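Local structure of glycoside Hydrolase Family 43_12 (Metagenome, 7JVH) at residues L461-N466 against L517-D522; Y471-Q476 against L484-T489; Y526-T531 against G541-A546. The protein probably hydrolyses glycosidic bonds of xylose- or arabinose-containing plant polysaccharides, as a member of glycoside hydrolase family 43, subfamily 12. All blocks are in the same frame, centred on the assembly; numbering follows the deposited sequence.

Contact 1: residues L461-N466 against L517-D522; sequences LICYQN and LGVTTD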
loop_
_atom_site.group_PDB
_atom_site.type_symbol
_atom_site.label_atom_id
_atom_site.label_comp_id
_atom_site.label_asym_id
_atom_site.label_seq_id
_atom_site.Cartn_x
_atom_site.Cartn_y
_atom_site.Cartn_z
ATOM N N LEU A 461 13.368 4.734 -17.231
ATOM C CA LEU A 461 12.515 3.733 -16.621
ATOM C C LEU A 461 13.149 3.304 -15.316
ATOM O O LEU A 461 14.352 3.061 -15.268
ATOM C CB LEU A 461 12.391 2.529 -17.583
ATOM C CG LEU A 461 11.763 1.244 -17.059
ATOM C CD1 LEU A 461 10.262 1.402 -16.863
ATOM C CD2 LEU A 461 12.082 0.121 -18.021
ATOM N N ILE A 462 12.322 3.168 -14.276
ATOM C CA ILE A 462 12.784 2.967 -12.904
ATOM C C ILE A 462 12.069 1.804 -12.214
ATOM O O ILE A 462 10.843 1.696 -12.280
ATOM C CB ILE A 462 12.533 4.223 -12.039
ATOM C CG1 ILE A 462 13.074 5.474 -12.722
ATOM C CG2 ILE A 462 13.160 4.039 -10.662
ATOM C CD1 ILE A 462 12.774 6.750 -11.988
ATOM N N CYS A 463 12.856 0.953 -11.546
ATOM C CA CYS A 463 12.385 -0.006 -10.556
ATOM C C CYS A 463 12.927 0.463 -9.177
ATOM O O CYS A 463 14.143 0.549 -8.973
ATOM C CB CYS A 463 12.863 -1.422 -10.910
ATOM S SG CYS A 463 12.401 -1.981 -12.581
ATOM N N TYR A 464 12.002 0.748 -8.248
ATOM C CA TYR A 464 12.270 1.497 -7.025
ATOM C C TYR A 464 11.691 0.804 -5.793
ATOM O O TYR A 464 10.485 0.597 -5.706
ATOM C CB TYR A 464 11.602 2.869 -7.149
ATOM C CG TYR A 464 11.956 3.890 -6.089
ATOM C CD1 TYR A 464 11.250 3.963 -4.881
ATOM C CD2 TYR A 464 12.948 4.842 -6.321
ATOM C CE1 TYR A 464 11.565 4.920 -3.927
ATOM C CE2 TYR A 464 13.241 5.819 -5.388
ATOM C CZ TYR A 464 12.554 5.842 -4.183
ATOM O OH TYR A 464 12.829 6.771 -3.190
ATOM N N GLN A 465 12.558 0.475 -4.831
ATOM C CA GLN A 465 12.151 0.052 -3.488
ATOM C C GLN A 465 12.284 1.251 -2.540
ATOM O O GLN A 465 11.308 1.682 -1.918
ATOM C CB GLN A 465 12.998 -1.131 -3.029
ATOM C CG GLN A 465 12.841 -1.580 -1.577
ATOM C CD GLN A 465 11.390 -1.737 -1.123
ATOM O OE1 GLN A 465 10.995 -1.071 -0.180
ATOM N NE2 GLN A 465 10.599 -2.592 -1.784
ATOM N N ASN A 466 13.497 1.799 -2.457
ATOM C CA ASN A 466 13.737 3.091 -1.820
ATOM C C ASN A 466 14.859 3.868 -2.529
ATOM O O ASN A 466 15.487 3.369 -3.481
ATOM C CB ASN A 466 13.975 2.952 -0.295
ATOM C CG ASN A 466 15.273 2.288 0.058
ATOM O OD1 ASN A 466 16.338 2.645 -0.446
ATOM N ND2 ASN A 466 15.195 1.323 0.959
ATOM N N LEU A 517 11.783 1.693 -23.672
ATOM C CA LEU A 517 12.586 1.021 -22.671
ATOM C C LEU A 517 11.728 -0.035 -21.997
ATOM O O LEU A 517 10.524 0.158 -21.821
ATOM C CB LEU A 517 13.121 2.024 -21.638
ATOM C CG LEU A 517 13.904 3.224 -22.190
ATOM C CD1 LEU A 517 14.388 4.083 -21.017
ATOM C CD2 LEU A 517 15.055 2.792 -23.100
ATOM N N GLY A 518 12.353 -1.155 -21.626
ATOM C CA GLY A 518 11.649 -2.287 -21.066
ATOM C C GLY A 518 12.425 -2.944 -19.944
ATOM O O GLY A 518 13.669 -2.879 -19.929
ATOM N N VAL A 519 11.689 -3.545 -18.994
ATOM C CA VAL A 519 12.263 -4.362 -17.954
ATOM C C VAL A 519 11.350 -5.548 -17.738
ATOM O O VAL A 519 10.120 -5.429 -17.844
ATOM C CB VAL A 519 12.468 -3.559 -16.608
ATOM C CG1 VAL A 519 11.144 -3.138 -15.988
ATOM C CG2 VAL A 519 13.273 -4.366 -15.594
ATOM N N THR A 520 11.952 -6.704 -17.451
ATOM C CA THR A 520 11.224 -7.922 -17.144
ATOM C C THR A 520 11.899 -8.608 -15.965
ATOM O O THR A 520 13.123 -8.625 -15.870
ATOM C CB THR A 520 11.156 -8.894 -18.353
ATOM O OG1 THR A 520 10.408 -10.071 -18.006
ATOM C CG2 THR A 520 12.569 -9.313 -18.818
ATOM N N THR A 521 11.082 -9.177 -15.073
ATOM C CA THR A 521 11.569 -9.919 -13.924
ATOM C C THR A 521 10.889 -11.287 -13.871
ATOM O O THR A 521 9.672 -11.382 -13.972
ATOM C CB THR A 521 11.371 -9.150 -12.572
ATOM O OG1 THR A 521 11.723 -10.004 -11.484
ATOM C CG2 THR A 521 9.922 -8.689 -12.373
ATOM N N ASP A 522 11.713 -12.327 -13.697
ATOM C CA ASP A 522 11.278 -13.693 -13.535
ATOM C C ASP A 522 11.118 -14.083 -12.065
ATOM O O ASP A 522 11.037 -15.258 -11.746
ATOM C CB ASP A 522 12.289 -14.634 -14.206
ATOM C CG ASP A 522 13.639 -14.622 -13.533
ATOM O OD1 ASP A 522 13.868 -13.790 -12.633
ATOM O OD2 ASP A 522 14.471 -15.469 -13.922
#

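Contact 2: residues Y471-Q476 against L484-T489; sequences YVLTVQ and LVLEKT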
loop_
_atom_site.group_PDB
_atom_site.type_symbol
_atom_site.label_atom_id
_atom_site.label_comp_id
_atom_site.label_asym_id
_atom_site.label_seq_id
_atom_site.Cartn_x
_atom_site.Cartn_y
_atom_site.Cartn_z
ATOM N N TYR A 471 16.850 0.440 -9.451
ATOM C CA TYR A 471 17.459 0.245 -10.759
ATOM C C TYR A 471 16.873 1.272 -11.715
ATOM O O TYR A 471 15.664 1.469 -11.750
ATOM C CB TYR A 471 17.165 -1.150 -11.287
ATOM C CG TYR A 471 17.723 -2.275 -10.450
ATOM C CD1 TYR A 471 19.037 -2.257 -10.024
ATOM C CD2 TYR A 471 16.947 -3.379 -10.128
ATOM C CE1 TYR A 471 19.560 -3.290 -9.257
ATOM C CE2 TYR A 471 17.464 -4.412 -9.364
ATOM C CZ TYR A 471 18.777 -4.354 -8.936
ATOM O OH TYR A 471 19.315 -5.379 -8.200
ATOM N N VAL A 472 17.749 1.937 -12.476
ATOM C CA VAL A 472 17.360 3.027 -13.365
ATOM C C VAL A 472 18.061 2.878 -14.718
ATOM O O VAL A 472 19.271 2.656 -14.771
ATOM C CB VAL A 472 17.720 4.391 -12.770
ATOM C CG1 VAL A 472 17.126 5.503 -13.617
ATOM C CG2 VAL A 472 17.239 4.503 -11.351
ATOM N N LEU A 473 17.274 2.986 -15.798
ATOM C CA LEU A 473 17.755 3.004 -17.175
ATOM C C LEU A 473 17.284 4.303 -17.795
ATOM O O LEU A 473 16.093 4.554 -17.880
ATOM C CB LEU A 473 17.185 1.826 -17.957
ATOM C CG LEU A 473 17.539 1.718 -19.455
ATOM C CD1 LEU A 473 19.003 1.333 -19.664
ATOM C CD2 LEU A 473 16.637 0.710 -20.153
ATOM N N THR A 474 18.234 5.138 -18.219
ATOM C CA THR A 474 17.952 6.471 -18.733
ATOM C C THR A 474 18.687 6.719 -20.057
ATOM O O THR A 474 19.836 6.285 -20.239
ATOM C CB THR A 474 18.386 7.565 -17.726
ATOM O OG1 THR A 474 19.765 7.380 -17.398
ATOM C CG2 THR A 474 17.590 7.503 -16.438
ATOM N N VAL A 475 18.004 7.417 -20.974
ATOM C CA VAL A 475 18.630 8.058 -22.112
ATOM C C VAL A 475 19.229 9.335 -21.574
ATOM O O VAL A 475 18.586 10.047 -20.821
ATOM C CB VAL A 475 17.618 8.385 -23.246
ATOM C CG1 VAL A 475 18.258 9.134 -24.410
ATOM C CG2 VAL A 475 16.942 7.120 -23.729
ATOM N N GLN A 476 20.475 9.612 -21.973
ATOM C CA GLN A 476 21.195 10.828 -21.615
ATOM C C GLN A 476 21.881 11.367 -22.865
ATOM O O GLN A 476 21.813 10.745 -23.904
ATOM C CB GLN A 476 22.213 10.524 -20.520
ATOM C CG GLN A 476 21.574 9.980 -19.250
ATOM C CD GLN A 476 22.575 9.687 -18.154
ATOM O OE1 GLN A 476 23.645 10.274 -18.104
ATOM N NE2 GLN A 476 22.231 8.762 -17.275
ATOM N N LEU A 484 22.510 5.390 -23.559
ATOM C CA LEU A 484 21.690 4.734 -22.571
ATOM C C LEU A 484 22.560 4.291 -21.419
ATOM O O LEU A 484 23.609 3.686 -21.626
ATOM C CB LEU A 484 20.922 3.533 -23.153
ATOM C CG LEU A 484 19.627 3.771 -23.905
ATOM C CD1 LEU A 484 19.125 2.432 -24.428
ATOM C CD2 LEU A 484 18.581 4.446 -23.027
ATOM N N VAL A 485 22.106 4.605 -20.199
ATOM C CA VAL A 485 22.832 4.307 -18.983
ATOM C C VAL A 485 21.928 3.500 -18.036
ATOM O O VAL A 485 20.787 3.877 -17.778
ATOM C CB VAL A 485 23.331 5.603 -18.311
ATOM C CG1 VAL A 485 24.083 5.305 -17.008
ATOM C CG2 VAL A 485 24.220 6.386 -19.272
ATOM N N LEU A 486 22.459 2.368 -17.563
ATOM C CA LEU A 486 21.824 1.536 -16.575
ATOM C C LEU A 486 22.616 1.692 -15.269
ATOM O O LEU A 486 23.827 1.440 -15.236
ATOM C CB LEU A 486 21.812 0.082 -17.025
ATOM C CG LEU A 486 21.093 -0.960 -16.166
ATOM C CD1 LEU A 486 19.610 -0.702 -16.038
ATOM C CD2 LEU A 486 21.328 -2.339 -16.775
ATOM N N GLU A 487 21.919 2.117 -14.207
ATOM C CA GLU A 487 22.508 2.332 -12.904
ATOM C C GLU A 487 21.760 1.567 -11.838
ATOM O O GLU A 487 20.532 1.421 -11.900
ATOM C CB GLU A 487 22.480 3.816 -12.555
ATOM C CG GLU A 487 23.573 4.645 -13.245
ATOM C CD GLU A 487 23.317 6.133 -13.161
ATOM O OE1 GLU A 487 22.155 6.545 -12.897
ATOM O OE2 GLU A 487 24.279 6.896 -13.360
ATOM N N LYS A 488 22.513 1.073 -10.849
ATOM C CA LYS A 488 21.951 0.537 -9.617
ATOM C C LYS A 488 22.456 1.345 -8.414
ATOM O O LYS A 488 23.553 1.923 -8.439
ATOM C CB LYS A 488 22.335 -0.927 -9.452
ATOM C CG LYS A 488 23.819 -1.167 -9.259
ATOM C CD LYS A 488 24.112 -2.625 -9.027
ATOM C CE LYS A 488 25.566 -2.859 -8.706
ATOM N NZ LYS A 488 25.718 -4.303 -8.411
ATOM N N THR A 489 21.627 1.381 -7.367
ATOM C CA THR A 489 22.013 1.830 -6.040
ATOM C C THR A 489 21.483 0.787 -5.080
ATOM O O THR A 489 20.297 0.499 -5.087
ATOM C CB THR A 489 21.429 3.211 -5.699
ATOM O OG1 THR A 489 21.851 4.168 -6.687
ATOM C CG2 THR A 489 21.916 3.689 -4.316
HETATM O O HOH W 1 24.149 9.147 -14.825
#

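Contact 3: residues Y526-T531 against G541-A546; sequences YQFSYT and GPLDAA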
loop_
_atom_site.group_PDB
_atom_site.type_symbol
_atom_site.label_atom_id
_atom_site.label_comp_id
_atom_site.label_asym_id
_atom_site.label_seq_id
_atom_site.Cartn_x
_atom_site.Cartn_y
_atom_site.Cartn_z
ATOM N N TYR A 526 16.015 -8.973 -12.526
ATOM C CA TYR A 526 15.429 -7.976 -13.409
ATOM C C TYR A 526 16.389 -7.840 -14.582
ATOM O O TYR A 526 17.605 -7.788 -14.390
ATOM C CB TYR A 526 15.313 -6.624 -12.698
ATOM C CG TYR A 526 14.226 -6.504 -11.662
ATOM C CD1 TYR A 526 14.400 -6.994 -10.374
ATOM C CD2 TYR A 526 13.024 -5.871 -11.966
ATOM C CE1 TYR A 526 13.401 -6.868 -9.416
ATOM C CE2 TYR A 526 12.013 -5.749 -11.020
ATOM C CZ TYR A 526 12.219 -6.247 -9.737
ATOM O OH TYR A 526 11.247 -6.134 -8.769
ATOM N N GLN A 527 15.840 -7.804 -15.799
ATOM C CA GLN A 527 16.612 -7.672 -17.031
ATOM C C GLN A 527 16.027 -6.494 -17.797
ATOM O O GLN A 527 14.845 -6.496 -18.146
ATOM C CB GLN A 527 16.544 -8.926 -17.886
ATOM C CG GLN A 527 17.141 -8.772 -19.291
ATOM C CD GLN A 527 18.641 -8.505 -19.274
ATOM O OE1 GLN A 527 19.389 -9.363 -18.848
ATOM N NE2 GLN A 527 19.094 -7.310 -19.744
ATOM N N PHE A 528 16.874 -5.495 -18.050
ATOM C CA PHE A 528 16.506 -4.301 -18.772
ATOM C C PHE A 528 16.800 -4.476 -20.275
ATOM O O PHE A 528 17.590 -5.330 -20.679
ATOM C CB PHE A 528 17.259 -3.094 -18.183
ATOM C CG PHE A 528 16.645 -2.566 -16.908
ATOM C CD1 PHE A 528 16.934 -3.147 -15.680
ATOM C CD2 PHE A 528 15.779 -1.488 -16.936
ATOM C CE1 PHE A 528 16.384 -2.647 -14.509
ATOM C CE2 PHE A 528 15.217 -0.987 -15.750
ATOM C CZ PHE A 528 15.523 -1.573 -14.545
ATOM N N SER A 529 16.117 -3.665 -21.090
ATOM C CA SER A 529 16.276 -3.675 -22.523
ATOM C C SER A 529 15.784 -2.368 -23.085
ATOM O O SER A 529 15.046 -1.628 -22.412
ATOM C CB SER A 529 15.478 -4.830 -23.162
ATOM O OG SER A 529 14.069 -4.610 -23.092
ATOM N N TYR A 530 16.179 -2.112 -24.339
ATOM C CA TYR A 530 15.723 -0.974 -25.115
ATOM C C TYR A 530 15.406 -1.442 -26.520
ATOM O O TYR A 530 15.997 -2.408 -27.002
ATOM C CB TYR A 530 16.774 0.137 -25.133
ATOM C CG TYR A 530 18.074 -0.199 -25.838
ATOM C CD1 TYR A 530 18.983 -1.081 -25.276
ATOM C CD2 TYR A 530 18.399 0.395 -27.064
ATOM C CE1 TYR A 530 20.171 -1.379 -25.910
ATOM C CE2 TYR A 530 19.596 0.125 -27.704
ATOM C CZ TYR A 530 20.476 -0.765 -27.130
ATOM O OH TYR A 530 21.647 -1.067 -27.763
ATOM N N THR A 531 14.445 -0.770 -27.164
ATOM C CA THR A 531 13.980 -1.134 -28.492
ATOM C C THR A 531 13.954 0.128 -29.336
ATOM O O THR A 531 13.139 1.032 -29.095
ATOM C CB THR A 531 12.581 -1.771 -28.461
ATOM O OG1 THR A 531 12.590 -2.910 -27.584
ATOM C CG2 THR A 531 12.146 -2.171 -29.903
ATOM N N GLY A 541 23.064 -7.233 -17.586
ATOM C CA GLY A 541 22.713 -8.619 -17.363
ATOM C C GLY A 541 21.567 -8.721 -16.359
ATOM O O GLY A 541 20.876 -7.735 -16.091
ATOM N N PRO A 542 21.318 -9.923 -15.794
ATOM C CA PRO A 542 20.336 -10.072 -14.716
ATOM C C PRO A 542 20.764 -9.326 -13.425
ATOM O O PRO A 542 21.870 -9.520 -12.934
ATOM C CB PRO A 542 20.304 -11.588 -14.484
ATOM C CG PRO A 542 21.613 -12.105 -15.041
ATOM C CD PRO A 542 21.980 -11.188 -16.163
ATOM N N LEU A 543 19.870 -8.478 -12.911
ATOM C CA LEU A 543 20.069 -7.731 -11.677
ATOM C C LEU A 543 19.242 -8.313 -10.536
ATOM O O LEU A 543 18.017 -8.343 -10.614
ATOM C CB LEU A 543 19.656 -6.277 -11.900
ATOM C CG LEU A 543 20.522 -5.490 -12.878
ATOM C CD1 LEU A 543 19.775 -4.236 -13.315
ATOM C CD2 LEU A 543 21.842 -5.175 -12.213
ATOM N N ASP A 544 19.933 -8.752 -9.475
ATOM C CA ASP A 544 19.322 -9.442 -8.327
ATOM C C ASP A 544 18.042 -8.753 -7.883
ATOM O O ASP A 544 18.038 -7.560 -7.593
ATOM C CB ASP A 544 20.300 -9.524 -7.157
ATOM C CG ASP A 544 19.873 -10.514 -6.074
ATOM O OD1 ASP A 544 18.655 -10.846 -5.945
ATOM O OD2 ASP A 544 20.780 -10.934 -5.327
ATOM N N ALA A 545 16.956 -9.526 -7.848
ATOM C CA ALA A 545 15.633 -9.038 -7.465
ATOM C C ALA A 545 15.539 -8.757 -5.960
ATOM O O ALA A 545 14.697 -7.974 -5.522
ATOM C CB ALA A 545 14.560 -10.052 -7.881
ATOM N N ALA A 546 16.380 -9.439 -5.182
ATOM C CA ALA A 546 16.384 -9.329 -3.716
ATOM C C ALA A 546 16.620 -7.873 -3.258
ATOM O O ALA A 546 16.048 -7.456 -2.262
ATOM C CB ALA A 546 17.434 -10.247 -3.112
#

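Contact 1: residues L461-N466 against L517-D522
In the hydrophobic core of the C-terminal beta-sandwich, Leu461 and Cys463 of one sheet face Leu517 and Val519 of the other. The two short strands run 29° apart, and their axes come within 8.0 Å. The side chains meet only by apolar packing, some of it against backbone. Leu461 carries much of the contact. Its CG stands opposite the backbone N (chi1 169°), and CD2 comes down on the peptide that links Gly518 to Val519. There Leu461 CD2 lies 3.6 Å from Gly518 C and 3.8 Å from Val519 N. Leu461 CD2 also touches Val519 CG1 at 4.0 Å. Gly518 has no side chain and offers only backbone. Leu517 meets the base of Leu461, with Leu517 CB 4.2 Å from Leu461 CB. Leu517 CD1 is 4.0 Å from Leu461 N. Further along, Cys463 SG rests against both branches of Val519, 3.8 Å from CG1 and 3.9 Å from CG2. Phe528 and Tyr443 also pack on Cys463 and Val519. Ile462 points away from the other strand and packs on Ile425 and Phe566. Such face-to-face packing of two antiparallel sheets is the construction of a concanavalin A-like beta-sandwich.

Contact 2: residues Y471-Q476 against L484-T489
Gln476 NE2 lies against Val485 and is gripped by two partners. Gln476 NE2 donates to Thr474 OG1 at 2.8 Å, and the bond is nearly straight (176°) and in the amide plane. Gln476 NE2 also donates to a water at 3.1 Å. That water gives a hydrogen bond to Glu487 OE2 and so bridges the two strands. These bonds fix the amide's rotation. The Gln476 side chain crosses Val485 at about a right angle, with NE2 3.5 Å from Val485 CB. Thr474 OG1 sits between its backbone N and carbonyl carbon (chi1 55°), within range of that amide. The strands form an antiparallel beta hairpin in one sheet of the C-terminal sandwich. Val472 with Glu487 and Thr474 with Val485 are its hydrogen-bonded pairs; Val472 N donates to Glu487 O at 2.9 Å, and Glu487 N to Val472 O at 2.8 Å. Val472, Thr474, Val485 and Glu487 share one face; Tyr471, Leu473, Leu486 and Lys488 lie on the opposite one. Lys488 CB meets the edge of the Tyr471 ring, in its plane, 3.6 Å from CD1. Tyr471 OH bonds Asp544 O. Leu473 CB touches Leu486 CD1 at 4.0 Å, and Phe528 packs on both leucines.

Contact 3: residues Y526-T531 against G541-A546
Leu543 pushes its CD1 methyl against Phe528, 3.9 Å from the ring atom CD1 and as far from CE1. The two side chains cross at about a right angle. The ring meets the methyl obliquely. Phe528 also packs on Tyr471 and Leu473, and Leu543 on Tyr471, so both protrude towards the facing sheet. Leu543 CB lies 3.6 Å from Tyr526 O of the neighbouring strand. Tyr526 lies on the same face. Its ring turns an edge to residues 541-546, and Leu543 O and Ala545 CA both lie close to the ring plane. Tyr526 CE1 is 3.7 Å from Ala545 CB, a small methyl that fits beside the flat ring. The strands belong to an antiparallel hairpin in the C-terminal sandwich, and Tyr526 and Leu543 form a hydrogen-bonded pair. Tyr526 N donates to Leu543 O at 2.8 Å. Leu543 N returns a bond to Tyr526 O. Gln527 folds back through a bend at chi2 (65°). Gln527 OE1 comes to rest against the Gly541 backbone, 3.4 Å from Gly541 C. The bend also lets Gln527 NE2 give a straight bond to Phe528 O at 2.7 Å, on a lone pair. NE2 bonds Gly540 O too. At the end of the strand, Asp544 OD1 accepts from Ala546 N at 2.8 Å, an Asx turn. Tyr526 OH bonds Gln438 and Asn331, and Ala545 O also bonds Asn331, a residue within the glycosyl hydrolase family 43 range.

In the fold
All three contacts lie in the C-terminal concanavalin A-like region, with centres 7 to 11 Å apart. Contact 1 packs strand 458-464 against strand 515-522, which belong to facing sheets. Contact 2 falls between those strands in the chain, and contact 3 follows them. Strand 469-477 of contact 2 is the sheet neighbour of strand 458-464. Strand 525-531 of contact 3 is the neighbour of strand 515-522. Contacts 2 and 3 are thus hairpin contacts within opposite sheets, and contact 1 spans the space between the sheets. Phe528 touches side chains from all three. Together they form part of the packing between the sheets of the sandwich, with Tyr471 OH bonded to Asp544 O linking contacts 2 and 3.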